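Side-chain contacts in Hsp70/Hsp90 co-chaperone CNS1 (Saccharomyces cerevisiae, PDB 6HFM), which acts as a co-chaperone that binds Hsp90 and Hsp70, stimulates the ATPase of Hsp70 and serves a subset of Hsp90 functions: residues Thr14-Thr19 against Val67-Thr72; Leu102-Thr107 against Leu112-Lys117; His122-Leu125 against Asp131-Leu134. One frame throughout, in Å; residues are numbered along the deposited sequence. Where two conformers were deposited one is given.

How the contacts relate
All three contacts lie in the C-terminal domain of Cns1, which carries the Wheel fold, and follow one another along the chain. Contact 1 joins the end of helix 4-15 to the turn after strand 60-68. Contact 2 is the hairpin of strands 101-106 and 112-114. Contact 3 folds helix 121-126 against the segment leading to strand 134-135. The centres of contacts 1 and 3 are about 7 Å apart. Thr19 is probably hydrogen-bonded to Asp131 and Leu134, which ties the N-terminal segment to the region of the magnesium site, Asn17 and Leu125. Contacts 2 and 3, about 10 Å apart, meet through Met105 and Val132. Contacts 1 and 2 both reach the mixed sheet.

Contact 1: residues Thr14-Thr19 against Val67-Thr72; sequences TLRNIT and VSELTT
The guanidinium of Arg16 and the carboxylate of Glu69 meet edge to edge, with their planes only 10° apart. Neither group offers a face to the other. The motif is a side-on, two-pronged salt bridge. It ties the end of helix 4-15 to the turn that follows strand 60-68. NE of Arg16 donates to OE1 of Glu69 at 2.9 Å. NH2 of Arg16 donates to OE2 of Glu69 at 3.0 Å. Each oxygen accepts through its syn lone pair, in the guanidinium plane. CG of Glu69 sits between its backbone N and carbonyl carbon (chi1 69°), and the extended chain beyond carries the carboxylate across to the arginine. Outside partners fix both groups further: Arg16 NH1 bonds the backbone oxygens of Phe43 and Ala12, and Glu69 OE2 also accepts from N of Leu47. With a leucine in place of Arg16, the buried carboxylate of Glu69 would probably lack its counter-charge and the Phe43 carbonyl would lose a donor. The helix ends in a Schellman motif at Asn17, a residue of the magnesium site. Across the contact, Ser68 to Thr71 form a type I turn. Ser68 OG accepts from Leu70 N, making an ST turn. Ser68 O accepts from both N and OG1 of Thr71, on the same face of its plane, with OG1 at 2.8 Å.

Contact 2: residues Leu102-Thr107 against Leu112-Lys117; sequences LVFMET and LIKAGK
Met105 and Ile113 form the central hydrogen-bonded pair of an antiparallel beta hairpin in the Wheel domain. N of Met105 bonds O of Ile113 at 3.0 Å, and N of Ile113 bonds O of Met105 at 2.9 Å. Phe104 with Lys114 and Glu106 with Leu112 are the non-hydrogen-bonded pairs beside it. The tight part is the buried side of Val103, Met105 and Ala115. There CG of Met105 lies anti to its carbonyl carbon (chi1 -63°) and the chain runs extended to SD, 4.1 Å from CB of Ala115. CG1 of Val103 touches the Ala115 methyl. Val73 of helix 73-82 packs on both Val103 and Ala115. On the other face Phe104 is also buried, against Ile153 of helix 146-155. Its ring reaches Lys114, with CE1 at 4.0 Å from Lys114 CB. The carboxylate of Glu106, also on this face, is buried and is met by Lys140, Arg164 and Arg165. The looser side is the outer strand. Lys114 is exposed; its chain crosses Leu102 at a slant, CD beside CD1, and bends at chi3 and chi4. Ile113 is partly exposed, and its side chain crosses that of Thr107 at about a right angle, CG2 to CG2. Past the last direct bond, from Ala115 N to Val103 O at 2.8 Å, one water continues the ladder. It accepts from Val103 N at 2.9 Å and donates to Ala115 O at 2.8 Å.

Contact 3: residues His122-Leu125 against Asp131-Leu134; sequences HDIL and DVPL
Leu125 and Leu134 cross at about a right angle, with CD1 of Leu125 set 3.7 Å from CD2 of Leu134. This is plain buried packing within the Wheel domain. The second torsion of Leu125 (chi2 178°) spreads its two methyls, CD1 toward Leu134 and CD2 toward the backbone of Val132. CD2 presses on that backbone and comes to 3.2 Å from O of Val132, a tight fit of a methyl on a carbonyl oxygen. The second apolar pair is Ile124 with Val132, whose side chains meet at a slant. The branch methyl CG2 of Ile124, anti to its own backbone N, does the touching. It lies 3.7 Å from CG1 of Val132 and also packs on Val132 CB. Val132 points its CB toward the helix, and both its methyls lie within about 4 Å of Ile124 CG2. The contact is buried, but no direct hydrogen bond crosses it. Two waters join the backbones instead. One accepts from Val132 N at 2.9 Å and lies within hydrogen-bonding distance of Ile124 O, to which it probably donates. The other donates to Leu125 O and to Val132 O, each at 2.8 Å. The second water thus shares the Val132 oxygen with the methyl of Leu125. Leu125 is also one of the two residues of the magnesium site, with Asn17. In the fold, this is where helix 121-126 packs on the segment that leads into strand 134-135. Tyr49 of strand 47-55 touches both Leu125 and Leu134. Met105 of strand 101-106 lies against both Ile124 and Val132, and strand 20-21 packs beside Pro133 and Leu134.

Contact 1: residues Thr14-Thr19 against Val67-Thr72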
loop_
_atom_site.group_PDB
_atom_site.type_symbol
_atom_site.label_atom_id
_atom_site.label_comp_id
_atom_site.label_asym_id
_atom_site.label_seq_id
_atom_site.Cartn_x
_atom_site.Cartn_y
_atom_site.Cartn_z
ATOM N N THR A 14 11.547 -13.260 1.942
ATOM C CA THR A 14 10.920 -14.487 2.437
ATOM C C THR A 14 11.000 -14.559 3.969
ATOM O O THR A 14 10.062 -15.011 4.621
ATOM C CB THR A 14 11.543 -15.750 1.800
ATOM O OG1 THR A 14 11.541 -15.617 0.372
ATOM C CG2 THR A 14 10.757 -16.999 2.180
ATOM N N LEU A 15 12.114 -14.095 4.541
ATOM C CA LEU A 15 12.241 -14.015 6.006
ATOM C C LEU A 15 11.151 -13.127 6.602
ATOM O O LEU A 15 10.589 -13.439 7.649
ATOM C CB LEU A 15 13.614 -13.468 6.408
ATOM C CG LEU A 15 13.865 -13.301 7.912
ATOM C CD1 LEU A 15 13.956 -14.656 8.602
ATOM C CD2 LEU A 15 15.125 -12.486 8.145
ATOM N N ARG A 16 10.856 -12.028 5.909
ATOM C CA ARG A 16 9.803 -11.086 6.300
ATOM C C ARG A 16 8.367 -11.566 5.987
ATOM O O ARG A 16 7.411 -10.821 6.221
ATOM C CB ARG A 16 10.055 -9.739 5.610
ATOM C CG ARG A 16 11.263 -8.963 6.126
ATOM C CD ARG A 16 11.601 -7.835 5.172
ATOM N NE ARG A 16 12.543 -6.849 5.697
ATOM C CZ ARG A 16 13.862 -7.008 5.790
ATOM N NH1 ARG A 16 14.446 -8.162 5.466
ATOM N NH2 ARG A 16 14.606 -6.004 6.264
ATOM N N ASN A 17 8.228 -12.781 5.443
ATOM C CA ASN A 17 6.938 -13.400 5.112
ATOM C C ASN A 17 6.089 -12.550 4.156
ATOM O O ASN A 17 4.864 -12.538 4.253
ATOM C CB ASN A 17 6.160 -13.726 6.395
ATOM C CG ASN A 17 5.034 -14.722 6.161
ATOM O OD1 ASN A 17 5.149 -15.619 5.327
ATOM N ND2 ASN A 17 3.935 -14.555 6.890
ATOM N N ILE A 18 6.748 -11.872 3.216
ATOM C CA ILE A 18 6.052 -10.964 2.289
ATOM C C ILE A 18 5.423 -11.763 1.142
ATOM O O ILE A 18 6.096 -12.550 0.464
ATOM C CB ILE A 18 6.994 -9.871 1.729
ATOM C CG1 ILE A 18 7.404 -8.917 2.851
ATOM C CG2 ILE A 18 6.319 -9.067 0.610
ATOM C CD1 ILE A 18 8.590 -8.039 2.525
ATOM N N THR A 19 4.127 -11.556 0.946
ATOM C CA THR A 19 3.403 -12.083 -0.207
ATOM C C THR A 19 3.428 -11.013 -1.304
ATOM O O THR A 19 3.118 -9.861 -1.031
ATOM C CB THR A 19 1.938 -12.378 0.184
ATOM O OG1 THR A 19 1.909 -13.253 1.317
ATOM C CG2 THR A 19 1.168 -13.012 -0.966
ATOM N N VAL A 67 9.179 4.253 0.274
ATOM C CA VAL A 67 8.622 4.186 1.621
ATOM C C VAL A 67 9.358 3.080 2.366
ATOM O O VAL A 67 9.380 1.941 1.909
ATOM C CB VAL A 67 7.111 3.850 1.589
ATOM C CG1 VAL A 67 6.546 3.708 3.000
ATOM C CG2 VAL A 67 6.344 4.919 0.816
ATOM N N SER A 68 9.950 3.414 3.513
ATOM C CA SER A 68 10.590 2.405 4.359
ATOM C C SER A 68 9.550 1.533 5.048
ATOM O O SER A 68 8.519 2.028 5.496
ATOM C CB SER A 68 11.452 3.061 5.441
ATOM O OG SER A 68 11.842 2.100 6.411
ATOM N N GLU A 69 9.864 0.242 5.183
ATOM C CA GLU A 69 9.030 -0.699 5.947
ATOM C C GLU A 69 8.806 -0.297 7.417
ATOM O O GLU A 69 7.837 -0.728 8.027
ATOM C CB GLU A 69 9.640 -2.104 5.910
ATOM C CG GLU A 69 10.941 -2.237 6.686
ATOM C CD GLU A 69 11.578 -3.600 6.569
ATOM O OE1 GLU A 69 10.872 -4.588 6.270
ATOM O OE2 GLU A 69 12.812 -3.682 6.768
ATOM N N LEU A 70 9.720 0.488 7.990
ATOM C CA LEU A 70 9.565 0.973 9.368
ATOM C C LEU A 70 8.635 2.184 9.507
ATOM O O LEU A 70 8.340 2.608 10.630
ATOM C CB LEU A 70 10.935 1.294 9.976
ATOM C CG LEU A 70 11.932 0.133 10.058
ATOM C CD1 LEU A 70 13.198 0.622 10.740
ATOM C CD2 LEU A 70 11.366 -1.067 10.803
ATOM N N THR A 71 8.185 2.744 8.385
ATOM C CA THR A 71 7.174 3.806 8.382
ATOM C C THR A 71 5.841 3.260 8.908
ATOM O O THR A 71 5.433 2.152 8.535
ATOM C CB THR A 71 6.953 4.348 6.953
ATOM O OG1 THR A 71 8.208 4.688 6.356
ATOM C CG2 THR A 71 6.070 5.589 6.959
ATOM N N THR A 72 5.166 4.024 9.767
ATOM C CA THR A 72 3.820 3.653 10.210
ATOM C C THR A 72 2.769 4.139 9.219
ATOM O O THR A 72 3.011 5.046 8.425
ATOM C CB THR A 72 3.456 4.208 11.602
ATOM O OG1 THR A 72 3.442 5.640 11.569
ATOM C CG2 THR A 72 4.441 3.700 12.659
#

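Contact 2: residues Leu102-Thr107 against Leu112-Lys117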
loop_
_atom_site.group_PDB
_atom_site.type_symbol
_atom_site.label_atom_id
_atom_site.label_comp_id
_atom_site.label_asym_id
_atom_site.label_seq_id
_atom_site.Cartn_x
_atom_site.Cartn_y
_atom_site.Cartn_z
ATOM N N LEU A 102 -9.877 6.655 7.109
ATOM C CA LEU A 102 -9.414 5.299 7.403
ATOM C C LEU A 102 -8.530 4.841 6.250
ATOM O O LEU A 102 -8.625 5.365 5.136
ATOM C CB LEU A 102 -10.598 4.348 7.579
ATOM C CG LEU A 102 -11.579 4.669 8.709
ATOM C CD1 LEU A 102 -12.673 3.615 8.746
ATOM C CD2 LEU A 102 -10.886 4.782 10.054
ATOM N N VAL A 103 -7.660 3.871 6.537
ATOM C CA VAL A 103 -6.751 3.304 5.541
ATOM C C VAL A 103 -7.107 1.827 5.370
ATOM O O VAL A 103 -7.190 1.087 6.352
ATOM C CB VAL A 103 -5.273 3.434 5.959
ATOM C CG1 VAL A 103 -4.349 2.935 4.853
ATOM C CG2 VAL A 103 -4.934 4.879 6.309
ATOM N N PHE A 104 -7.312 1.417 4.118
ATOM C CA PHE A 104 -7.622 0.034 3.766
ATOM C C PHE A 104 -6.560 -0.545 2.839
ATOM O O PHE A 104 -5.928 0.176 2.066
ATOM C CB PHE A 104 -9.011 -0.073 3.129
ATOM C CG PHE A 104 -10.117 0.383 4.032
ATOM C CD1 PHE A 104 -10.691 -0.491 4.943
ATOM C CD2 PHE A 104 -10.564 1.698 3.995
ATOM C CE1 PHE A 104 -11.696 -0.071 5.795
ATOM C CE2 PHE A 104 -11.575 2.126 4.842
ATOM C CZ PHE A 104 -12.142 1.238 5.746
ATOM N N MET A 105 -6.345 -1.853 2.963
ATOM C CA MET A 105 -5.453 -2.595 2.082
ATOM C C MET A 105 -6.133 -3.883 1.647
ATOM O O MET A 105 -6.926 -4.460 2.397
ATOM C CB MET A 105 -4.134 -2.904 2.792
ATOM C CG MET A 105 -3.357 -1.643 3.158
ATOM S SD MET A 105 -1.816 -1.900 4.066
ATOM C CE MET A 105 -0.752 -2.444 2.740
ATOM N N GLU A 106 -5.820 -4.315 0.429
ATOM C CA GLU A 106 -6.372 -5.544 -0.128
ATOM C C GLU A 106 -5.645 -6.756 0.462
ATOM O O GLU A 106 -4.426 -6.716 0.665
ATOM C CB GLU A 106 -6.248 -5.522 -1.652
ATOM C CG GLU A 106 -6.924 -6.679 -2.371
ATOM C CD GLU A 106 -6.843 -6.580 -3.889
ATOM O OE1 GLU A 106 -6.685 -5.458 -4.431
ATOM O OE2 GLU A 106 -6.965 -7.633 -4.550
ATOM N N THR A 107 -6.388 -7.829 0.731
ATOM C CA THR A 107 -5.805 -9.073 1.249
ATOM C C THR A 107 -5.595 -10.081 0.119
ATOM O O THR A 107 -6.061 -9.877 -1.003
ATOM C CB THR A 107 -6.698 -9.707 2.337
ATOM O OG1 THR A 107 -7.964 -10.075 1.776
ATOM C CG2 THR A 107 -6.916 -8.749 3.492
ATOM N N LEU A 112 -10.851 -6.631 1.874
ATOM C CA LEU A 112 -10.225 -5.428 2.423
ATOM C C LEU A 112 -10.051 -5.511 3.933
ATOM O O LEU A 112 -10.920 -6.016 4.637
ATOM C CB LEU A 112 -11.075 -4.199 2.110
ATOM C CG LEU A 112 -11.201 -3.790 0.648
ATOM C CD1 LEU A 112 -12.318 -2.768 0.509
ATOM C CD2 LEU A 112 -9.891 -3.239 0.123
ATOM N N ILE A 113 -8.927 -4.994 4.426
ATOM C CA ILE A 113 -8.693 -4.863 5.868
ATOM C C ILE A 113 -8.406 -3.404 6.196
ATOM O O ILE A 113 -7.735 -2.714 5.430
ATOM C CB ILE A 113 -7.545 -5.782 6.360
ATOM C CG1 ILE A 113 -7.503 -5.803 7.891
ATOM C CG2 ILE A 113 -6.187 -5.379 5.785
ATOM C CD1 ILE A 113 -6.753 -6.982 8.444
ATOM N N LYS A 114 -8.930 -2.941 7.328
ATOM C CA LYS A 114 -8.571 -1.642 7.880
ATOM C C LYS A 114 -7.160 -1.756 8.471
ATOM O O LYS A 114 -6.925 -2.568 9.364
ATOM C CB LYS A 114 -9.581 -1.227 8.956
ATOM C CG LYS A 114 -9.472 0.229 9.384
ATOM C CD LYS A 114 -10.462 0.577 10.489
ATOM C CE LYS A 114 -10.090 -0.030 11.841
ATOM N NZ LYS A 114 -8.775 0.435 12.367
ATOM N N ALA A 115 -6.226 -0.972 7.940
ATOM C CA ALA A 115 -4.844 -0.946 8.420
ATOM C C ALA A 115 -4.729 -0.044 9.641
ATOM O O ALA A 115 -4.998 1.155 9.552
ATOM C CB ALA A 115 -3.913 -0.463 7.322
ATOM N N GLY A 116 -4.325 -0.622 10.774
ATOM C CA GLY A 116 -4.139 0.135 12.015
ATOM C C GLY A 116 -3.128 1.258 11.855
ATOM O O GLY A 116 -2.023 1.032 11.360
ATOM N N LYS A 117 -3.501 2.470 12.266
ATOM C CA LYS A 117 -2.662 3.656 12.038
ATOM C C LYS A 117 -1.310 3.621 12.762
ATOM O O LYS A 117 -0.337 4.214 12.291
ATOM C CB LYS A 117 -3.429 4.937 12.378
ATOM C CG LYS A 117 -4.536 5.229 11.380
ATOM C CD LYS A 117 -5.251 6.529 11.687
ATOM C CE LYS A 117 -6.262 6.865 10.600
ATOM N NZ LYS A 117 -7.202 7.932 11.044
HETATM O O HOH W 1 -7.028 3.071 9.276
#

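Contact 3: residues His122-Leu125 against Asp131-Leu134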
loop_
_atom_site.group_PDB
_atom_site.type_symbol
_atom_site.label_atom_id
_atom_site.label_comp_id
_atom_site.label_asym_id
_atom_site.label_seq_id
_atom_site.Cartn_x
_atom_site.Cartn_y
_atom_site.Cartn_z
ATOM N N HIS A 122 6.136 -3.060 7.818
ATOM C CA HIS A 122 6.823 -4.324 8.130
ATOM C C HIS A 122 5.890 -5.286 8.863
ATOM O O HIS A 122 5.770 -6.450 8.483
ATOM C CB HIS A 122 8.086 -4.084 8.988
ATOM C CG HIS A 122 8.728 -5.345 9.490
ATOM N ND1 HIS A 122 8.442 -5.882 10.727
ATOM C CD2 HIS A 122 9.628 -6.178 8.918
ATOM C CE1 HIS A 122 9.145 -6.989 10.898
ATOM N NE2 HIS A 122 9.871 -7.193 9.815
ATOM N N ASP A 123 5.250 -4.799 9.925
ATOM C CA ASP A 123 4.381 -5.653 10.739
ATOM C C ASP A 123 3.125 -6.111 9.995
ATOM O O ASP A 123 2.718 -7.261 10.137
ATOM C CB ASP A 123 4.034 -4.971 12.069
ATOM C CG ASP A 123 5.225 -4.922 13.041
ATOM O OD1 ASP A 123 6.302 -5.490 12.741
ATOM O OD2 ASP A 123 5.078 -4.330 14.126
ATOM N N ILE A 124 2.536 -5.229 9.182
ATOM C CA ILE A 124 1.365 -5.597 8.368
ATOM C C ILE A 124 1.698 -6.692 7.349
ATOM O O ILE A 124 0.955 -7.661 7.213
ATOM C CB ILE A 124 0.757 -4.361 7.662
ATOM C CG1 ILE A 124 0.130 -3.432 8.706
ATOM C CG2 ILE A 124 -0.290 -4.763 6.616
ATOM C CD1 ILE A 124 -0.169 -2.039 8.197
ATOM N N LEU A 125 2.818 -6.541 6.649
ATOM C CA LEU A 125 3.212 -7.509 5.615
ATOM C C LEU A 125 3.720 -8.841 6.189
ATOM O O LEU A 125 3.674 -9.852 5.487
ATOM C CB LEU A 125 4.272 -6.909 4.676
ATOM C CG LEU A 125 3.921 -5.634 3.885
ATOM C CD1 LEU A 125 5.111 -5.171 3.056
ATOM C CD2 LEU A 125 2.706 -5.821 3.000
ATOM N N ASP A 131 -3.389 -12.006 5.604
ATOM C CA ASP A 131 -2.324 -11.995 4.600
ATOM C C ASP A 131 -2.519 -10.772 3.700
ATOM O O ASP A 131 -3.416 -10.759 2.857
ATOM C CB ASP A 131 -2.367 -13.303 3.789
ATOM C CG ASP A 131 -1.120 -13.533 2.932
ATOM O OD1 ASP A 131 -0.222 -12.664 2.872
ATOM O OD2 ASP A 131 -1.045 -14.618 2.307
ATOM N N VAL A 132 -1.680 -9.753 3.900
ATOM C CA VAL A 132 -1.771 -8.473 3.184
ATOM C C VAL A 132 -0.563 -8.368 2.240
ATOM O O VAL A 132 0.560 -8.151 2.715
ATOM C CB VAL A 132 -1.782 -7.286 4.173
ATOM C CG1 VAL A 132 -1.786 -5.947 3.444
ATOM C CG2 VAL A 132 -2.991 -7.384 5.101
ATOM N N PRO A 133 -0.778 -8.511 0.909
ATOM C CA PRO A 133 0.367 -8.520 -0.013
ATOM C C PRO A 133 0.864 -7.168 -0.521
ATOM O O PRO A 133 0.143 -6.163 -0.487
ATOM C CB PRO A 133 -0.149 -9.336 -1.220
ATOM C CG PRO A 133 -1.478 -9.865 -0.832
ATOM C CD PRO A 133 -2.005 -8.956 0.221
ATOM N N LEU A 134 2.099 -7.177 -1.020
ATOM C CA LEU A 134 2.537 -6.210 -2.013
ATOM C C LEU A 134 1.874 -6.555 -3.350
ATOM O O LEU A 134 1.563 -7.723 -3.628
ATOM C CB LEU A 134 4.062 -6.227 -2.176
ATOM C CG LEU A 134 4.927 -5.801 -0.986
ATOM C CD1 LEU A 134 6.397 -5.956 -1.346
ATOM C CD2 LEU A 134 4.625 -4.375 -0.570
HETATM O O HOH W 2 0.509 -10.116 5.783
HETATM O O HOH W 3 2.748 -9.916 2.849
#